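Local coordinates for protein WZI (Escherichia coli, PDB 2YNK) that acts as an outer-membrane beta-barrel lectin in group 1 capsule assembly, probably helping to hold capsular polysaccharide at the cell surface, at residues I294-S299 with T339-T344; H330-N335 with L359-G364; G351-G356 with Q398-A403. All coordinates share one frame; numbering follows the deposited sequence.

Contact 1: I294-S299 with T339-T344; sequences IGEDES and TNYSYT
Tyr341 OH donates a hydrogen bond to Asp297 OD1 over 2.7 Å, the shorter of two polar links that carry this contact. OD1 receives it on its syn lone pair, lying at the edge of the tyrosine ring and in its plane, while the carboxylate as a whole is turned 62° from the ring. Tyr341 CG stands anti to the backbone N (chi1 -169°), which starts the ring on its course towards the acid. The second link serves the backbone. The chain from Tyr341 to Thr344 makes a type II turn, closed by a weak bond from Thr344 N to Tyr341 O, and the N-H of its central peptide points to Glu296, whose OE2 accepts from Tyr343 N at 2.9 Å, on the anti side and 26° out of the carboxylate plane. The glutamate chain is bent at chi2, and its CB packs 3.8 Å from Tyr341 CE2. Two consecutive acids thus divide the work, one fixing a phenol and the other a turn. Both belong to a classic beta bulge, facing Ser304, which is consistent with their reaching the same loop. Here the chain leaves barrel strand 287-295 and turns a corner into the small hairpin 298-299/302-304; Glu296 also touches Asn268 and Leu270 of strand 268-278, and Tyr343 packs on Leu270 and on Met307 of strand 306-317.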
loop_
_atom_site.group_PDB
_atom_site.type_symbol
_atom_site.label_atom_id
_atom_site.label_comp_id
_atom_site.label_asym_id
_atom_site.label_seq_id
_atom_site.Cartn_x
_atom_site.Cartn_y
_atom_site.Cartn_z
ATOM N N ILE A 294 -5.213 -11.873 8.599
ATOM C CA ILE A 294 -5.341 -12.700 7.404
ATOM C C ILE A 294 -4.892 -14.113 7.707
ATOM O O ILE A 294 -3.879 -14.308 8.373
ATOM C CB ILE A 294 -4.487 -12.174 6.255
ATOM C CG1 ILE A 294 -4.896 -10.747 5.911
ATOM C CG2 ILE A 294 -4.648 -13.073 5.043
ATOM C CD1 ILE A 294 -6.281 -10.638 5.314
ATOM N N GLY A 295 -5.650 -15.090 7.213
ATOM C CA GLY A 295 -5.360 -16.506 7.446
ATOM C C GLY A 295 -5.058 -17.252 6.160
ATOM O O GLY A 295 -5.484 -16.839 5.083
ATOM N N GLU A 296 -4.327 -18.358 6.276
ATOM C CA GLU A 296 -3.953 -19.151 5.110
ATOM C C GLU A 296 -4.990 -20.213 4.737
ATOM O O GLU A 296 -5.096 -20.584 3.568
ATOM C CB GLU A 296 -2.581 -19.784 5.321
ATOM C CG GLU A 296 -1.430 -18.839 5.001
ATOM C CD GLU A 296 -1.161 -18.688 3.512
ATOM O OE1 GLU A 296 -1.956 -19.184 2.679
ATOM O OE2 GLU A 296 -0.137 -18.059 3.177
ATOM N N ASP A 297 -5.747 -20.687 5.725
ATOM C CA ASP A 297 -6.865 -21.614 5.510
ATOM C C ASP A 297 -8.179 -20.934 5.917
ATOM O O ASP A 297 -8.166 -19.985 6.709
ATOM C CB ASP A 297 -6.673 -22.885 6.349
ATOM C CG ASP A 297 -5.278 -23.481 6.213
ATOM O OD1 ASP A 297 -4.739 -23.498 5.092
ATOM O OD2 ASP A 297 -4.723 -23.945 7.231
ATOM N N GLU A 298 -9.308 -21.412 5.387
ATOM C CA GLU A 298 -10.606 -20.798 5.702
ATOM C C GLU A 298 -11.629 -21.776 6.300
ATOM O O GLU A 298 -12.081 -22.710 5.638
ATOM C CB GLU A 298 -11.197 -20.088 4.478
ATOM C CG GLU A 298 -12.445 -19.276 4.816
ATOM C CD GLU A 298 -12.600 -18.001 3.999
ATOM O OE1 GLU A 298 -12.312 -18.014 2.779
ATOM O OE2 GLU A 298 -13.022 -16.978 4.591
ATOM N N SER A 299 -11.979 -21.529 7.564
ATOM C CA SER A 299 -13.046 -22.245 8.266
ATOM C C SER A 299 -14.410 -21.635 7.929
ATOM O O SER A 299 -15.036 -20.982 8.772
ATOM C CB SER A 299 -12.807 -22.192 9.782
ATOM O OG SER A 299 -13.919 -22.699 10.506
ATOM N N THR A 339 6.055 -22.045 12.144
ATOM C CA THR A 339 6.740 -21.452 10.993
ATOM C C THR A 339 6.690 -22.376 9.784
ATOM O O THR A 339 6.175 -23.491 9.852
ATOM C CB THR A 339 8.215 -21.110 11.301
ATOM O OG1 THR A 339 9.029 -22.277 11.144
ATOM C CG2 THR A 339 8.372 -20.569 12.715
ATOM N N ASN A 340 7.228 -21.882 8.676
ATOM C CA ASN A 340 7.336 -22.627 7.423
ATOM C C ASN A 340 5.996 -22.944 6.754
ATOM O O ASN A 340 5.897 -23.890 5.974
ATOM C CB ASN A 340 8.176 -23.909 7.624
ATOM C CG ASN A 340 9.251 -24.087 6.562
ATOM O OD1 ASN A 340 9.696 -23.126 5.931
ATOM N ND2 ASN A 340 9.689 -25.325 6.378
ATOM N N TYR A 341 4.977 -22.136 7.039
ATOM C CA TYR A 341 3.658 -22.276 6.403
ATOM C C TYR A 341 3.087 -20.954 5.860
ATOM O O TYR A 341 2.321 -20.960 4.898
ATOM C CB TYR A 341 2.670 -22.908 7.382
ATOM C CG TYR A 341 1.357 -23.334 6.761
ATOM C CD1 TYR A 341 1.292 -24.431 5.907
ATOM C CD2 TYR A 341 0.174 -22.638 7.033
ATOM C CE1 TYR A 341 0.094 -24.823 5.338
ATOM C CE2 TYR A 341 -1.032 -23.029 6.473
ATOM C CZ TYR A 341 -1.066 -24.124 5.628
ATOM O OH TYR A 341 -2.261 -24.515 5.071
ATOM N N SER A 342 3.446 -19.824 6.462
ATOM C CA SER A 342 2.948 -18.536 5.966
ATOM C C SER A 342 3.571 -18.207 4.613
ATOM O O SER A 342 4.782 -18.333 4.425
ATOM C CB SER A 342 3.198 -17.414 6.970
ATOM O OG SER A 342 2.268 -17.481 8.033
ATOM N N TYR A 343 2.723 -17.808 3.670
ATOM C CA TYR A 343 3.149 -17.457 2.319
ATOM C C TYR A 343 3.847 -18.614 1.577
ATOM O O TYR A 343 4.569 -18.405 0.610
ATOM C CB TYR A 343 4.022 -16.194 2.349
ATOM C CG TYR A 343 3.366 -14.955 2.945
ATOM C CD1 TYR A 343 1.985 -14.764 2.908
ATOM C CD2 TYR A 343 4.144 -13.950 3.505
ATOM C CE1 TYR A 343 1.408 -13.618 3.430
ATOM C CE2 TYR A 343 3.576 -12.801 4.030
ATOM C CZ TYR A 343 2.209 -12.636 3.990
ATOM O OH TYR A 343 1.645 -11.486 4.507
ATOM N N THR A 344 3.562 -19.828 2.030
ATOM C CA THR A 344 4.048 -21.076 1.449
ATOM C C THR A 344 2.891 -21.715 0.717
ATOM O O THR A 344 1.736 -21.474 1.067
ATOM C CB THR A 344 4.473 -22.036 2.579
ATOM O OG1 THR A 344 5.780 -21.677 3.026
ATOM C CG2 THR A 344 4.444 -23.493 2.151
#

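Contact 2: H330-N335 with L359-G364; sequences HDTRTN and LGDAMG
His330 meeting Asp361 is a buried polar contact between the end of a barrel strand and the long loop that follows it, joined by a histidine-carboxylate hydrogen bond with a methyl group packed alongside. ND1 of His330 donates to OD2 of Asp361 at an N-H...O angle of 154°; the refined separation of 2.5 Å is unusually short and its exact value is doubtful. Ring and carboxylate planes are turned 47° apart. The other ring nitrogen, NE2, is hydrogen-bonded to Glu328, and acids at both nitrogens may favour a charged imidazolium. Asp361 opens a type I turn that closes with Gly364 N on Asp361 O, and its OD1 accepts a weak bond from Ala362 N, so the same carboxylate serves both histidine and turn. Beside this pair, Met363, present as selenomethionine, bends at chi3 (-34°) to bring CE to 3.5 Å from both OG1 and CG2 of Thr332; that methyl also reaches 3.9 Å from His330 CB. Thr332 OG1 lies 2.9 Å from Gly364 O, a possible hydrogen bond, and is held more firmly by Gly367 N. Asp331, whose CB points away from 359-364, is gripped at OD2 by Arg333 NH2 and NE in a salt bridge, while its OD1 accepts Arg333 N in an Asx turn. Around the contact lie two barrel strands: His330 and Met363 pack on Leu369 of strand 368-377, and on strand 306-317 His330 touches Leu309 and Thr332 touches Met307.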
loop_
_atom_site.group_PDB
_atom_site.type_symbol
_atom_site.label_atom_id
_atom_site.label_comp_id
_atom_site.label_asym_id
_atom_site.label_seq_id
_atom_site.Cartn_x
_atom_site.Cartn_y
_atom_site.Cartn_z
ATOM N N HIS A 330 3.551 -6.413 13.670
ATOM C CA HIS A 330 3.166 -7.475 12.733
ATOM C C HIS A 330 3.630 -8.816 13.219
ATOM O O HIS A 330 4.662 -8.920 13.872
ATOM C CB HIS A 330 3.817 -7.258 11.374
ATOM C CG HIS A 330 3.344 -6.032 10.634
ATOM N ND1 HIS A 330 3.571 -5.867 9.327
ATOM C CD2 HIS A 330 2.634 -4.905 11.054
ATOM C CE1 HIS A 330 3.052 -4.696 8.927
ATOM N NE2 HIS A 330 2.480 -4.110 9.985
ATOM N N ASP A 331 2.887 -9.863 12.880
ATOM C CA ASP A 331 3.356 -11.236 13.077
ATOM C C ASP A 331 2.904 -12.108 11.911
ATOM O O ASP A 331 1.722 -12.427 11.782
ATOM C CB ASP A 331 2.850 -11.807 14.410
ATOM C CG ASP A 331 3.488 -13.152 14.754
ATOM O OD1 ASP A 331 3.379 -14.081 13.927
ATOM O OD2 ASP A 331 4.087 -13.289 15.851
ATOM N N THR A 332 3.853 -12.494 11.062
ATOM C CA THR A 332 3.545 -13.302 9.883
ATOM C C THR A 332 3.943 -14.774 10.051
ATOM O O THR A 332 4.107 -15.505 9.070
ATOM C CB THR A 332 4.167 -12.694 8.613
ATOM O OG1 THR A 332 5.593 -12.656 8.749
ATOM C CG2 THR A 332 3.623 -11.284 8.393
ATOM N N ARG A 333 4.081 -15.214 11.295
ATOM C CA ARG A 333 4.089 -16.642 11.584
ATOM C C ARG A 333 2.652 -17.159 11.537
ATOM O O ARG A 333 1.709 -16.381 11.377
ATOM C CB ARG A 333 4.693 -16.912 12.964
ATOM C CG ARG A 333 6.147 -16.485 13.102
ATOM C CD ARG A 333 6.657 -16.692 14.514
ATOM N NE ARG A 333 6.091 -15.713 15.435
ATOM C CZ ARG A 333 6.288 -15.721 16.750
ATOM N NH1 ARG A 333 7.042 -16.657 17.321
ATOM N NH2 ARG A 333 5.723 -14.783 17.499
ATOM N N THR A 334 2.486 -18.471 11.675
ATOM C CA THR A 334 1.157 -19.058 11.797
ATOM C C THR A 334 0.782 -19.178 13.273
ATOM O O THR A 334 1.426 -19.911 14.041
ATOM C CB THR A 334 1.070 -20.412 11.089
ATOM O OG1 THR A 334 0.942 -20.184 9.680
ATOM C CG2 THR A 334 -0.140 -21.198 11.580
ATOM N N ASN A 335 -0.256 -18.435 13.655
ATOM C CA ASN A 335 -0.677 -18.319 15.043
ATOM C C ASN A 335 0.477 -17.971 15.978
ATOM O O ASN A 335 0.589 -18.524 17.064
ATOM C CB ASN A 335 -1.361 -19.606 15.502
ATOM C CG ASN A 335 -2.544 -19.981 14.634
ATOM O OD1 ASN A 335 -3.278 -19.113 14.152
ATOM N ND2 ASN A 335 -2.745 -21.279 14.444
ATOM N N LEU A 359 3.922 -10.628 -2.132
ATOM C CA LEU A 359 2.668 -9.994 -2.482
ATOM C C LEU A 359 1.922 -9.528 -1.214
ATOM O O LEU A 359 0.959 -8.769 -1.289
ATOM C CB LEU A 359 1.777 -10.979 -3.254
ATOM C CG LEU A 359 1.833 -11.004 -4.778
ATOM C CD1 LEU A 359 3.199 -11.445 -5.273
ATOM C CD2 LEU A 359 0.746 -11.927 -5.306
ATOM N N GLY A 360 2.358 -10.021 -0.061
ATOM C CA GLY A 360 1.786 -9.637 1.213
ATOM C C GLY A 360 2.706 -8.660 1.890
ATOM O O GLY A 360 3.090 -7.667 1.289
ATOM N N ASP A 361 3.068 -8.946 3.135
ATOM C CA ASP A 361 3.840 -8.010 3.952
ATOM C C ASP A 361 5.298 -7.912 3.499
ATOM O O ASP A 361 5.893 -8.899 3.087
ATOM C CB ASP A 361 3.778 -8.434 5.428
ATOM C CG ASP A 361 4.164 -7.312 6.389
ATOM O OD1 ASP A 361 4.493 -6.177 5.947
ATOM O OD2 ASP A 361 4.133 -7.582 7.608
ATOM N N ALA A 362 5.876 -6.720 3.619
ATOM C CA ALA A 362 7.240 -6.456 3.131
ATOM C C ALA A 362 8.305 -7.464 3.634
ATOM O O ALA A 362 9.269 -7.741 2.931
ATOM C CB ALA A 362 7.651 -5.025 3.462
HETATM N N MSE A 363 8.113 -7.983 4.844
HETATM C CA MSE A 363 9.019 -8.954 5.485
HETATM C C MSE A 363 9.087 -10.318 4.850
HETATM O O MSE A 363 10.141 -10.954 4.819
HETATM C CB MSE A 363 8.465 -9.292 6.865
HETATM C CG MSE A 363 9.095 -8.467 7.956
HETATM SE SE MSE A 363 8.254 -8.921 9.677
HETATM C CE MSE A 363 6.383 -9.321 9.194
ATOM N N GLY A 364 7.941 -10.797 4.382
ATOM C CA GLY A 364 7.786 -12.194 4.017
ATOM C C GLY A 364 7.143 -12.908 5.179
ATOM O O GLY A 364 6.639 -12.275 6.106
#

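Contact 3: G351-G356 with Q398-A403; sequences GYYQQG and QSINKA
Tyr353 turns its CG anti to the carbonyl carbon (chi1 -60°), while Ile400 places CG1 between its backbone N and carbonyl carbon (chi1 71°); these two torsions start the phenol ring and the isoleucine arm towards each other, and the side chains cross at about a right angle. CD1 of Ile400 touches CE1 of Tyr353 at 3.4 Å and also rests 3.8 Å from Gly351 CA, where a CB would collide with it. The backbone takes part as well: Ile400 O lies over one face of the Tyr353 ring, 3.5 Å above its plane and offset towards the rim. Farther along, Asn401 CB packs 3.5 Å from Tyr353 CE2. Both polar ends here find partners outside the two segments, since Tyr353 OH pairs with Gly365 N, whereas Asn401 uses OD1 for Phe404 N. At the other end the contact passes from apolar to polar. A weak backbone bond of 3.1 Å runs from Lys402 N to Gly356 O. The lysine chain, bent at chi3 and chi4, passes Gly356 CA and carries NZ to a 3.1 Å hydrogen bond with Gln355 O, approaching from above the carbonyl plane. Gly356 has a positive phi, and a CB there would strike Lys402 CB, so the bare backbone lets the two chains come close. Gln398 to Asn401 form a type I turn laid against a tight hairpin, strands 353-354 and 357-358. Gln355 and Gly356, both with positive phi, have the backbone angles of a type I' turn, the connection characteristic of two-residue beta hairpins.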
loop_
_atom_site.group_PDB
_atom_site.type_symbol
_atom_site.label_atom_id
_atom_site.label_comp_id
_atom_site.label_asym_id
_atom_site.label_seq_id
_atom_site.Cartn_x
_atom_site.Cartn_y
_atom_site.Cartn_z
ATOM N N GLY A 351 5.625 -19.945 -3.544
ATOM C CA GLY A 351 4.982 -19.288 -2.418
ATOM C C GLY A 351 4.204 -18.076 -2.869
ATOM O O GLY A 351 4.011 -17.880 -4.061
ATOM N N TYR A 352 3.763 -17.267 -1.906
ATOM C CA TYR A 352 2.972 -16.053 -2.166
ATOM C C TYR A 352 3.944 -14.884 -2.412
ATOM O O TYR A 352 4.001 -13.915 -1.639
ATOM C CB TYR A 352 2.030 -15.795 -0.985
ATOM C CG TYR A 352 0.950 -14.749 -1.223
ATOM C CD1 TYR A 352 0.002 -14.914 -2.228
ATOM C CD2 TYR A 352 0.861 -13.613 -0.419
ATOM C CE1 TYR A 352 -0.985 -13.968 -2.450
ATOM C CE2 TYR A 352 -0.124 -12.661 -0.628
ATOM C CZ TYR A 352 -1.045 -12.842 -1.645
ATOM O OH TYR A 352 -2.027 -11.908 -1.867
ATOM N N TYR A 353 4.737 -15.029 -3.483
ATOM C CA TYR A 353 5.794 -14.088 -3.860
ATOM C C TYR A 353 5.900 -13.991 -5.378
ATOM O O TYR A 353 5.837 -15.010 -6.065
ATOM C CB TYR A 353 7.165 -14.562 -3.375
ATOM C CG TYR A 353 7.320 -14.726 -1.892
ATOM C CD1 TYR A 353 6.805 -15.836 -1.245
ATOM C CD2 TYR A 353 8.025 -13.805 -1.142
ATOM C CE1 TYR A 353 6.962 -16.018 0.118
ATOM C CE2 TYR A 353 8.192 -13.970 0.225
ATOM C CZ TYR A 353 7.657 -15.085 0.850
ATOM O OH TYR A 353 7.795 -15.268 2.206
ATOM N N GLN A 354 6.086 -12.773 -5.893
ATOM C CA GLN A 354 6.450 -12.589 -7.286
ATOM C C GLN A 354 7.885 -12.137 -7.335
ATOM O O GLN A 354 8.242 -11.176 -6.652
ATOM C CB GLN A 354 5.589 -11.536 -7.948
ATOM C CG GLN A 354 5.875 -11.405 -9.430
ATOM C CD GLN A 354 5.021 -10.376 -10.098
ATOM O OE1 GLN A 354 4.125 -10.709 -10.864
ATOM N NE2 GLN A 354 5.289 -9.115 -9.812
ATOM N N GLN A 355 8.695 -12.832 -8.139
ATOM C CA GLN A 355 10.118 -12.540 -8.288
ATOM C C GLN A 355 10.810 -12.428 -6.946
ATOM O O GLN A 355 11.688 -11.590 -6.742
ATOM C CB GLN A 355 10.320 -11.294 -9.138
ATOM C CG GLN A 355 9.717 -11.472 -10.522
ATOM C CD GLN A 355 9.649 -10.203 -11.329
ATOM O OE1 GLN A 355 9.059 -9.209 -10.900
ATOM N NE2 GLN A 355 10.216 -10.240 -12.531
ATOM N N GLY A 356 10.402 -13.298 -6.030
ATOM C CA GLY A 356 11.017 -13.392 -4.716
ATOM C C GLY A 356 10.443 -12.411 -3.724
ATOM O O GLY A 356 10.631 -12.553 -2.511
ATOM N N GLN A 398 14.173 -19.506 4.234
ATOM C CA GLN A 398 13.424 -19.932 3.058
ATOM C C GLN A 398 13.932 -19.227 1.807
ATOM O O GLN A 398 13.956 -17.996 1.746
ATOM C CB GLN A 398 11.924 -19.614 3.217
ATOM C CG GLN A 398 11.278 -20.133 4.496
ATOM C CD GLN A 398 9.835 -19.700 4.671
ATOM O OE1 GLN A 398 9.458 -18.553 4.378
ATOM N NE2 GLN A 398 9.015 -20.611 5.169
ATOM N N SER A 399 14.318 -20.015 0.804
ATOM C CA SER A 399 14.711 -19.483 -0.500
ATOM C C SER A 399 13.592 -18.688 -1.217
ATOM O O SER A 399 13.881 -17.777 -1.991
ATOM C CB SER A 399 15.152 -20.623 -1.394
ATOM O OG SER A 399 14.079 -21.538 -1.580
ATOM N N ILE A 400 12.327 -19.010 -0.973
ATOM C CA ILE A 400 11.257 -18.385 -1.748
ATOM C C ILE A 400 11.142 -16.852 -1.526
ATOM O O ILE A 400 10.524 -16.143 -2.325
ATOM C CB ILE A 400 9.898 -19.089 -1.524
ATOM C CG1 ILE A 400 9.328 -18.822 -0.111
ATOM C CG2 ILE A 400 10.045 -20.581 -1.790
ATOM C CD1 ILE A 400 7.900 -19.307 0.078
ATOM N N ASN A 401 11.773 -16.367 -0.455
ATOM C CA ASN A 401 11.799 -14.962 -0.103
ATOM C C ASN A 401 13.164 -14.327 -0.369
ATOM O O ASN A 401 14.043 -14.360 0.485
ATOM C CB ASN A 401 11.433 -14.817 1.379
ATOM C CG ASN A 401 11.440 -13.370 1.860
ATOM O OD1 ASN A 401 11.696 -12.439 1.088
ATOM N ND2 ASN A 401 11.159 -13.178 3.147
ATOM N N LYS A 402 13.310 -13.713 -1.540
ATOM C CA LYS A 402 14.516 -12.959 -1.891
ATOM C C LYS A 402 14.625 -11.571 -1.223
ATOM O O LYS A 402 15.694 -10.963 -1.238
ATOM C CB LYS A 402 14.614 -12.810 -3.420
ATOM C CG LYS A 402 14.969 -14.104 -4.149
ATOM C CD LYS A 402 14.813 -14.012 -5.667
ATOM C CE LYS A 402 15.547 -12.820 -6.306
ATOM N NZ LYS A 402 14.731 -11.562 -6.426
ATOM N N ALA A 403 13.537 -11.053 -0.659
ATOM C CA ALA A 403 13.594 -9.793 0.088
ATOM C C ALA A 403 14.450 -9.975 1.334
ATOM O O ALA A 403 15.312 -9.160 1.642
ATOM C CB ALA A 403 12.192 -9.329 0.481
#

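Loop 332-367, which joins two neighbouring barrel strands, contributes to all three contacts, and a few hydrogen bonds probably tie them together. Contacts 1 and 2, with centres 10 Å apart, meet where Tyr343 OH, which also hydrogen-bonds Leu160 O, lies 3.2 Å from Asp361 N. Contacts 2 and 3 are 12 Å apart and share the link from Asn401 ND2 to Met363 O, 3.0 Å long. Contacts 1 and 3, at 15 Å, connect through Tyr343 O and Tyr352 N (2.9 Å) and through Asn340 OD1 and Gln398 NE2 (2.7 Å). A bound n-octane lies about 11 Å from the Gln355 side chain, too far to touch, and no carbohydrate is bound in this structure.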